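Local coordinates for protein mevalonate kinase (Staphylococcus aureus, PDB 2X7I) that probably catalyses the ATP-dependent phosphorylation of mevalonate to phosphomevalonate, as a mevalonate kinase of the GHMP kinase superfamily, at residues Thr12-Ile18 and Ala29-Asn35; Ala105-Val109 and Asp147-Val152. The contacts are given in a common frame with arbitrary orientation. Numbering follows the deposited sequence.

Contact 1 pairs strand 6-16 with strand 29-45 in a mixed sheet. Contact 2 packs helix 103-119 against helix 145-153. Contact 1 is complete before contact 2 begins along the chain. Their centres lie about 10 Å apart, near the middle of the protein, and they touch. A salt bridge joins Lys14 NZ to Asp147 OD2 at 2.9 Å. Packing adds Thr150 CG2 to Val32 C at 3.3 Å and Ala106 CB to Thr12 O at 3.4 Å. The helices thus lie on the sheet. The side chains of Lys14 and Asp147 each come within about 3 Å of a bound citrate, probably from crystallisation. This is consistent with a polar pocket in the active-site region of a GHMP kinase.

Contact 1 of 2, residues Thr12-Ile18 and Ala29-Asn35; sequences TGKIILI and AIAVPFN
Backbone hydrogen bonds join Thr12-Ile18 to Ala29-Asn35 as antiparallel strands, with axes 4.0 Å apart at closest and 147° between directions. Ile15 and Val32 form a hydrogen-bonded pair: Ile15 N to Val32 O and Val32 N to Ile15 O are both 2.9 Å. Gly13 pairs likewise with Phe34. Phe34 N to Gly13 O is 3.0 Å, while Gly13 N to Phe34 O is weak at 3.3 Å. Lys14-Pro33 and Ile16-Ala31 are non-hydrogen-bonded pairs. Where the chain turns a corner at Leu17 and Ile18, Leu17 N donates a hydrogen bond to Ile30 O, and Ile30 N donates one to Ile18 O, both at 2.8 Å. The Lys14 side chain leads away from the pair; its NZ hydrogen-bonds Gly100 O and forms a salt bridge with Asp147.

Ile15, Val32 and Phe34 share one face. Ile15 (chi1 m) places CD1 over the Phe34 ring (chi1 t), 4.1 Å from its centroid, a CH-pi contact. Both side chains touch Val178 of strand 175-180. Leu17 CD1 lies 4.0 Å from Val32 CG1. On the other face Ile16 CD1 meets Ala31 CB at 3.5 Å. This is an antiparallel strand pair of a GHMP kinase fold, packed between helix 145-153 and the sheet that includes strand 175-180.

Contact 2 of 2, residues Ala105-Val109 and Asp147-Val152; sequences AAVAV and DTQTIV
Val109, Ile151 and Ala105 carry most of this helix-helix contact. Both segments are regular alpha-helix and belong to longer helices. Their axes approach to 9.8 Å and cross at -56°. Ala105 and Val109 are one turn apart, linked by Val109 N to Ala105 O at 2.9 Å, and both point their CB toward the other helix. Ile151 points back at them. With chi1 m and chi2 t it sets CD1 3.8 Å from Ala105 CB, and its CG2 lies 4.1 Å from Val109 CG2. Val109 (chi1 t) also brings CG2 to 4.0 Å from Val152 CG2. The small side chain of Ala105 allows close approach: its CA is 5.7 Å from Thr148 CA, and its CB is 3.8 Å from Asp147 CB.

No direct hydrogen bond crosses the interface. One water bridges the two helices beside Ala105 and Asp147, accepting from Ala105 N at 3.2 Å and donating to Asp147 OD2 at 2.9 Å. The same carboxylate makes a salt bridge with Lys14. Helix 103-119 follows the Gly- and Ser-rich segment that forms the phosphate-binding loop in GHMP kinases, so the water lies at the loop end of that helix. Helix 125-140 packs alongside, with Glu136 touching Ala105 and hydrogen-bonded to Thr148. Ala106, Val109 and Ile151 all rest on Ser11 of strand 6-16, while Thr150 touches Ala31 and Pro33 of strand 29-45.

Contact 1 of 2, residues Thr12-Ile18 and Ala29-Asn35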
ATOM      1  N   THR A  12      -5.404  -6.774   0.035  1.00 49.07           N
ATOM      2  CA  THR A  12      -5.298  -5.386  -0.414  1.00 48.76           C
ATOM      3  C   THR A  12      -3.881  -4.903  -0.154  1.00 47.75           C
ATOM      4  O   THR A  12      -3.099  -5.582   0.510  1.00 46.89           O
ATOM      5  CB  THR A  12      -6.246  -4.428   0.332  1.00 48.97           C
ATOM      6  OG1 THR A  12      -5.708  -4.144   1.632  1.00 46.80           O
ATOM      7  CG2 THR A  12      -7.639  -5.007   0.443  1.00 49.24           C
ATOM      8  N   GLY A  13      -3.563  -3.723  -0.679  1.00 47.87           N
ATOM      9  CA  GLY A  13      -2.357  -3.007  -0.275  1.00 47.27           C
ATOM     10  C   GLY A  13      -2.662  -2.085   0.897  1.00 47.09           C
ATOM     11  O   GLY A  13      -3.663  -2.263   1.591  1.00 47.71           O
ATOM     12  N   LYS A  14      -1.810  -1.084   1.104  1.00 46.80           N
ATOM     13  CA  LYS A  14      -2.093  -0.025   2.079  1.00 46.88           C
ATOM     14  C   LYS A  14      -1.448   1.298   1.664  1.00 46.65           C
ATOM     15  O   LYS A  14      -0.483   1.313   0.903  1.00 46.43           O
ATOM     16  CB  LYS A  14      -1.646  -0.456   3.477  1.00 46.18           C
ATOM     17  CG  LYS A  14      -0.405   0.199   4.023  1.00 46.46           C
ATOM     18  CD  LYS A  14       0.871  -0.147   3.268  1.00 46.87           C
ATOM     19  CE  LYS A  14       1.880   0.984   3.436  1.00 46.18           C
ATOM     20  NZ  LYS A  14       3.229   0.682   2.919  1.00 46.38           N
ATOM     21  N   ILE A  15      -1.988   2.403   2.166  1.00 46.77           N
ATOM     22  CA  ILE A  15      -1.382   3.717   1.947  1.00 46.71           C
ATOM     23  C   ILE A  15      -1.137   4.407   3.274  1.00 46.04           C
ATOM     24  O   ILE A  15      -1.978   4.372   4.164  1.00 45.49           O
ATOM     25  CB  ILE A  15      -2.257   4.630   1.048  1.00 48.00           C
ATOM     26  CG1 ILE A  15      -2.562   3.923  -0.277  1.00 48.86           C
ATOM     27  CG2 ILE A  15      -1.559   5.979   0.808  1.00 48.13           C
ATOM     28  CD1 ILE A  15      -2.596   4.832  -1.491  1.00 50.64           C
ATOM     29  N   ILE A  16       0.044   5.006   3.407  1.00 46.27           N
ATOM     30  CA  ILE A  16       0.328   5.914   4.501  1.00 46.13           C
ATOM     31  C   ILE A  16      -0.168   7.264   4.014  1.00 47.11           C
ATOM     32  O   ILE A  16       0.476   7.902   3.181  1.00 47.59           O
ATOM     33  CB  ILE A  16       1.841   5.987   4.828  1.00 46.02           C
ATOM     34  CG1 ILE A  16       2.417   4.602   5.169  1.00 44.80           C
ATOM     35  CG2 ILE A  16       2.086   6.940   5.980  1.00 46.12           C
ATOM     36  CD1 ILE A  16       1.748   3.911   6.350  1.00 43.63           C
ATOM     37  N   LEU A  17      -1.342   7.672   4.489  1.00 47.60           N
ATOM     38  CA  LEU A  17      -1.920   8.954   4.097  1.00 48.53           C
ATOM     39  C   LEU A  17      -1.013  10.105   4.511  1.00 48.72           C
ATOM     40  O   LEU A  17      -0.759  11.020   3.727  1.00 49.18           O
ATOM     41  CB  LEU A  17      -3.286   9.140   4.743  1.00 48.87           C
ATOM     42  CG  LEU A  17      -4.448   8.323   4.177  1.00 49.76           C
ATOM     43  CD1 LEU A  17      -5.720   8.750   4.894  1.00 50.24           C
ATOM     44  CD2 LEU A  17      -4.603   8.498   2.679  1.00 49.36           C
ATOM     45  N   ILE A  18      -0.542  10.046   5.756  1.00 48.30           N
ATOM     46  CA  ILE A  18       0.372  11.036   6.317  1.00 48.68           C
ATOM     47  C   ILE A  18       1.338  10.267   7.190  1.00 48.00           C
ATOM     48  O   ILE A  18       0.925   9.377   7.938  1.00 47.00           O
ATOM     49  CB  ILE A  18      -0.343  12.054   7.212  1.00 49.23           C
ATOM     50  CG1 ILE A  18      -1.579  12.623   6.535  1.00 51.90           C
ATOM     51  CG2 ILE A  18       0.585  13.200   7.593  1.00 49.24           C
ATOM     52  CD1 ILE A  18      -2.636  13.079   7.534  1.00 54.26           C
ATOM     53  N   ALA A  29       2.045   8.375  12.092  1.00 46.28           N
ATOM     54  CA  ALA A  29       1.547   7.933  10.804  1.00 46.08           C
ATOM     55  C   ALA A  29       0.044   7.618  10.843  1.00 46.36           C
ATOM     56  O   ALA A  29      -0.504   7.255  11.884  1.00 46.59           O
ATOM     57  CB  ALA A  29       2.329   6.699  10.335  1.00 45.57           C
ATOM     58  N   ILE A  30      -0.609   7.760   9.691  1.00 46.42           N
ATOM     59  CA  ILE A  30      -1.938   7.215   9.489  1.00 46.55           C
ATOM     60  C   ILE A  30      -1.952   6.334   8.238  1.00 46.10           C
ATOM     61  O   ILE A  30      -1.818   6.824   7.119  1.00 46.18           O
ATOM     62  CB  ILE A  30      -2.999   8.321   9.369  1.00 47.21           C
ATOM     63  CG1 ILE A  30      -3.105   9.075  10.701  1.00 47.60           C
ATOM     64  CG2 ILE A  30      -4.342   7.717   8.947  1.00 47.93           C
ATOM     65  CD1 ILE A  30      -4.492   9.532  11.058  1.00 49.66           C
ATOM     66  N   ALA A  31      -2.115   5.030   8.451  1.00 45.44           N
ATOM     67  CA  ALA A  31      -2.197   4.064   7.366  1.00 44.75           C
ATOM     68  C   ALA A  31      -3.651   3.626   7.200  1.00 45.27           C
ATOM     69  O   ALA A  31      -4.388   3.535   8.185  1.00 45.90           O
ATOM     70  CB  ALA A  31      -1.328   2.879   7.666  1.00 43.78           C
ATOM     71  N   VAL A  32      -4.061   3.371   5.960  1.00 45.16           N
ATOM     72  CA  VAL A  32      -5.398   2.858   5.668  1.00 46.01           C
ATOM     73  C   VAL A  32      -5.296   1.785   4.597  1.00 46.28           C
ATOM     74  O   VAL A  32      -4.345   1.801   3.807  1.00 46.41           O
ATOM     75  CB  VAL A  32      -6.370   3.969   5.152  1.00 46.42           C
ATOM     76  CG1 VAL A  32      -6.548   5.046   6.190  1.00 46.46           C
ATOM     77  CG2 VAL A  32      -5.877   4.555   3.826  1.00 46.31           C
ATOM     78  N   PRO A  33      -6.279   0.869   4.545  1.00 47.19           N
ATOM     79  CA  PRO A  33      -6.304  -0.130   3.484  1.00 47.79           C
ATOM     80  C   PRO A  33      -6.362   0.520   2.109  1.00 48.44           C
ATOM     81  O   PRO A  33      -7.024   1.534   1.948  1.00 48.99           O
ATOM     82  CB  PRO A  33      -7.602  -0.908   3.753  1.00 48.79           C
ATOM     83  CG  PRO A  33      -7.969  -0.618   5.137  1.00 48.49           C
ATOM     84  CD  PRO A  33      -7.438   0.737   5.447  1.00 48.17           C
ATOM     85  N   PHE A  34      -5.656  -0.055   1.142  1.00 48.36           N
ATOM     86  CA  PHE A  34      -5.706   0.414  -0.241  1.00 49.12           C
ATOM     87  C   PHE A  34      -6.478  -0.627  -1.051  1.00 50.09           C
ATOM     88  O   PHE A  34      -5.903  -1.538  -1.639  1.00 49.51           O
ATOM     89  CB  PHE A  34      -4.277   0.618  -0.759  1.00 48.28           C
ATOM     90  CG  PHE A  34      -4.180   1.089  -2.194  1.00 49.05           C
ATOM     91  CD1 PHE A  34      -5.036   2.043  -2.700  1.00 50.66           C
ATOM     92  CD2 PHE A  34      -3.180   0.589  -3.025  1.00 49.31           C
ATOM     93  CE1 PHE A  34      -4.919   2.479  -4.004  1.00 51.89           C
ATOM     94  CE2 PHE A  34      -3.053   1.027  -4.326  1.00 50.72           C
ATOM     95  CZ  PHE A  34      -3.929   1.974  -4.818  1.00 51.54           C
ATOM     96  N   ASN A  35      -7.795  -0.475  -1.062  1.00 51.85           N
ATOM     97  CA  ASN A  35      -8.708  -1.463  -1.651  1.00 53.71           C
ATOM     98  C   ASN A  35      -8.596  -1.594  -3.165  1.00 54.73           C
ATOM     99  O   ASN A  35      -9.031  -2.595  -3.723  1.00 55.71           O
ATOM    100  CB  ASN A  35     -10.156  -1.135  -1.292  1.00 54.95           C
ATOM    101  CG  ASN A  35     -10.405  -1.143   0.202  1.00 55.56           C
ATOM    102  OD1 ASN A  35     -10.159  -2.145   0.878  1.00 56.82           O
ATOM    103  ND2 ASN A  35     -10.904  -0.031   0.727  1.00 56.19           N
TER

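Contact 2 of 2, residues Ala105-Val109 and Asp147-Val152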
ATOM      1  N   ALA A 105       3.882  -6.741   2.184  1.00 43.80           N
ATOM      2  CA  ALA A 105       2.889  -7.203   3.145  1.00 42.87           C
ATOM      3  C   ALA A 105       1.678  -7.839   2.450  1.00 42.31           C
ATOM      4  O   ALA A 105       1.153  -8.842   2.924  1.00 42.37           O
ATOM      5  CB  ALA A 105       2.463  -6.068   4.051  1.00 42.36           C
ATOM      6  N   ALA A 106       1.247  -7.262   1.329  1.00 42.11           N
ATOM      7  CA  ALA A 106       0.136  -7.805   0.558  1.00 42.28           C
ATOM      8  C   ALA A 106       0.414  -9.243   0.079  1.00 42.90           C
ATOM      9  O   ALA A 106      -0.404 -10.145   0.301  1.00 42.99           O
ATOM     10  CB  ALA A 106      -0.182  -6.909  -0.624  1.00 42.47           C
ATOM     11  N   VAL A 107       1.557  -9.442  -0.579  1.00 43.39           N
ATOM     12  CA  VAL A 107       1.982 -10.766  -1.016  1.00 44.34           C
ATOM     13  C   VAL A 107       1.981 -11.740   0.167  1.00 44.24           C
ATOM     14  O   VAL A 107       1.476 -12.868   0.056  1.00 44.70           O
ATOM     15  CB  VAL A 107       3.391 -10.719  -1.700  1.00 46.18           C
ATOM     16  CG1 VAL A 107       3.967 -12.109  -1.897  1.00 47.50           C
ATOM     17  CG2 VAL A 107       3.302 -10.013  -3.059  1.00 47.63           C
ATOM     18  N   ALA A 108       2.505 -11.293   1.304  1.00 43.91           N
ATOM     19  CA  ALA A 108       2.623 -12.159   2.473  1.00 44.43           C
ATOM     20  C   ALA A 108       1.262 -12.542   3.047  1.00 43.94           C
ATOM     21  O   ALA A 108       1.052 -13.690   3.404  1.00 44.73           O
ATOM     22  CB  ALA A 108       3.491 -11.521   3.533  1.00 44.53           C
ATOM     23  N   VAL A 109       0.349 -11.584   3.145  1.00 43.53           N
ATOM     24  CA  VAL A 109      -1.008 -11.854   3.629  1.00 43.80           C
ATOM     25  C   VAL A 109      -1.765 -12.789   2.661  1.00 44.19           C
ATOM     26  O   VAL A 109      -2.439 -13.723   3.102  1.00 45.44           O
ATOM     27  CB  VAL A 109      -1.792 -10.545   3.854  1.00 43.72           C
ATOM     28  CG1 VAL A 109      -3.273 -10.818   4.162  1.00 43.65           C
ATOM     29  CG2 VAL A 109      -1.145  -9.742   4.992  1.00 44.54           C
ATOM     30  N   ASP A 147       1.732  -2.016   8.223  1.00 44.38           N
ATOM     31  CA  ASP A 147       1.162  -2.465   6.948  1.00 44.42           C
ATOM     32  C   ASP A 147       0.342  -3.738   7.169  1.00 44.03           C
ATOM     33  O   ASP A 147      -0.798  -3.818   6.743  1.00 44.47           O
ATOM     34  CB  ASP A 147       2.249  -2.755   5.903  1.00 44.95           C
ATOM     35  CG  ASP A 147       3.066  -1.515   5.496  1.00 47.52           C
ATOM     36  OD1 ASP A 147       2.933  -0.436   6.124  1.00 51.70           O
ATOM     37  OD2 ASP A 147       3.869  -1.640   4.531  1.00 49.46           O
ATOM     38  N   THR A 148       0.911  -4.713   7.861  1.00 43.49           N
ATOM     39  CA  THR A 148       0.225  -5.977   8.081  1.00 43.94           C
ATOM     40  C   THR A 148      -1.063  -5.805   8.910  1.00 44.62           C
ATOM     41  O   THR A 148      -2.096  -6.384   8.589  1.00 44.52           O
ATOM     42  CB  THR A 148       1.140  -7.018   8.760  1.00 44.00           C
ATOM     43  OG1 THR A 148       2.355  -7.148   8.012  1.00 43.48           O
ATOM     44  CG2 THR A 148       0.444  -8.375   8.839  1.00 43.78           C
ATOM     45  N   GLN A 149      -0.995  -5.015   9.970  1.00 45.08           N
ATOM     46  CA  GLN A 149      -2.164  -4.790  10.811  1.00 46.62           C
ATOM     47  C   GLN A 149      -3.259  -4.015  10.062  1.00 46.60           C
ATOM     48  O   GLN A 149      -4.431  -4.360  10.152  1.00 47.87           O
ATOM     49  CB  GLN A 149      -1.768  -4.080  12.113  1.00 47.10           C
ATOM     50  CG  GLN A 149      -2.943  -3.662  13.005  1.00 49.11           C
ATOM     51  CD  GLN A 149      -3.824  -4.821  13.458  1.00 52.32           C
ATOM     52  OE1 GLN A 149      -3.464  -5.987  13.303  1.00 54.27           O
ATOM     53  NE2 GLN A 149      -4.989  -4.496  14.039  1.00 54.68           N
ATOM     54  N   THR A 150      -2.882  -2.987   9.309  1.00 45.91           N
ATOM     55  CA  THR A 150      -3.862  -2.226   8.524  1.00 45.67           C
ATOM     56  C   THR A 150      -4.540  -3.130   7.501  1.00 45.84           C
ATOM     57  O   THR A 150      -5.760  -3.133   7.385  1.00 47.07           O
ATOM     58  CB  THR A 150      -3.205  -1.034   7.798  1.00 45.29           C
ATOM     59  OG1 THR A 150      -2.526  -0.203   8.752  1.00 44.84           O
ATOM     60  CG2 THR A 150      -4.244  -0.217   7.052  1.00 44.50           C
ATOM     61  N   ILE A 151      -3.741  -3.908   6.779  1.00 45.01           N
ATOM     62  CA  ILE A 151      -4.249  -4.824   5.762  1.00 45.41           C
ATOM     63  C   ILE A 151      -5.163  -5.917   6.337  1.00 46.34           C
ATOM     64  O   ILE A 151      -6.284  -6.086   5.871  1.00 48.05           O
ATOM     65  CB  ILE A 151      -3.091  -5.478   4.969  1.00 44.81           C
ATOM     66  CG1 ILE A 151      -2.421  -4.443   4.063  1.00 44.01           C
ATOM     67  CG2 ILE A 151      -3.596  -6.618   4.097  1.00 45.12           C
ATOM     68  CD1 ILE A 151      -1.139  -4.943   3.464  1.00 44.48           C
ATOM     69  N   VAL A 152      -4.690  -6.638   7.348  1.00 45.99           N
ATOM     70  CA  VAL A 152      -5.447  -7.741   7.943  1.00 46.94           C
ATOM     71  C   VAL A 152      -6.752  -7.281   8.595  1.00 48.01           C
ATOM     72  O   VAL A 152      -7.819  -7.825   8.304  1.00 49.01           O
ATOM     73  CB  VAL A 152      -4.601  -8.515   8.967  1.00 46.65           C
ATOM     74  CG1 VAL A 152      -5.458  -9.509   9.726  1.00 47.71           C
ATOM     75  CG2 VAL A 152      -3.480  -9.231   8.254  1.00 46.13           C
TER
HETATM   76  O   HOH W   1       4.784  -3.730   2.807  1.00 38.24           O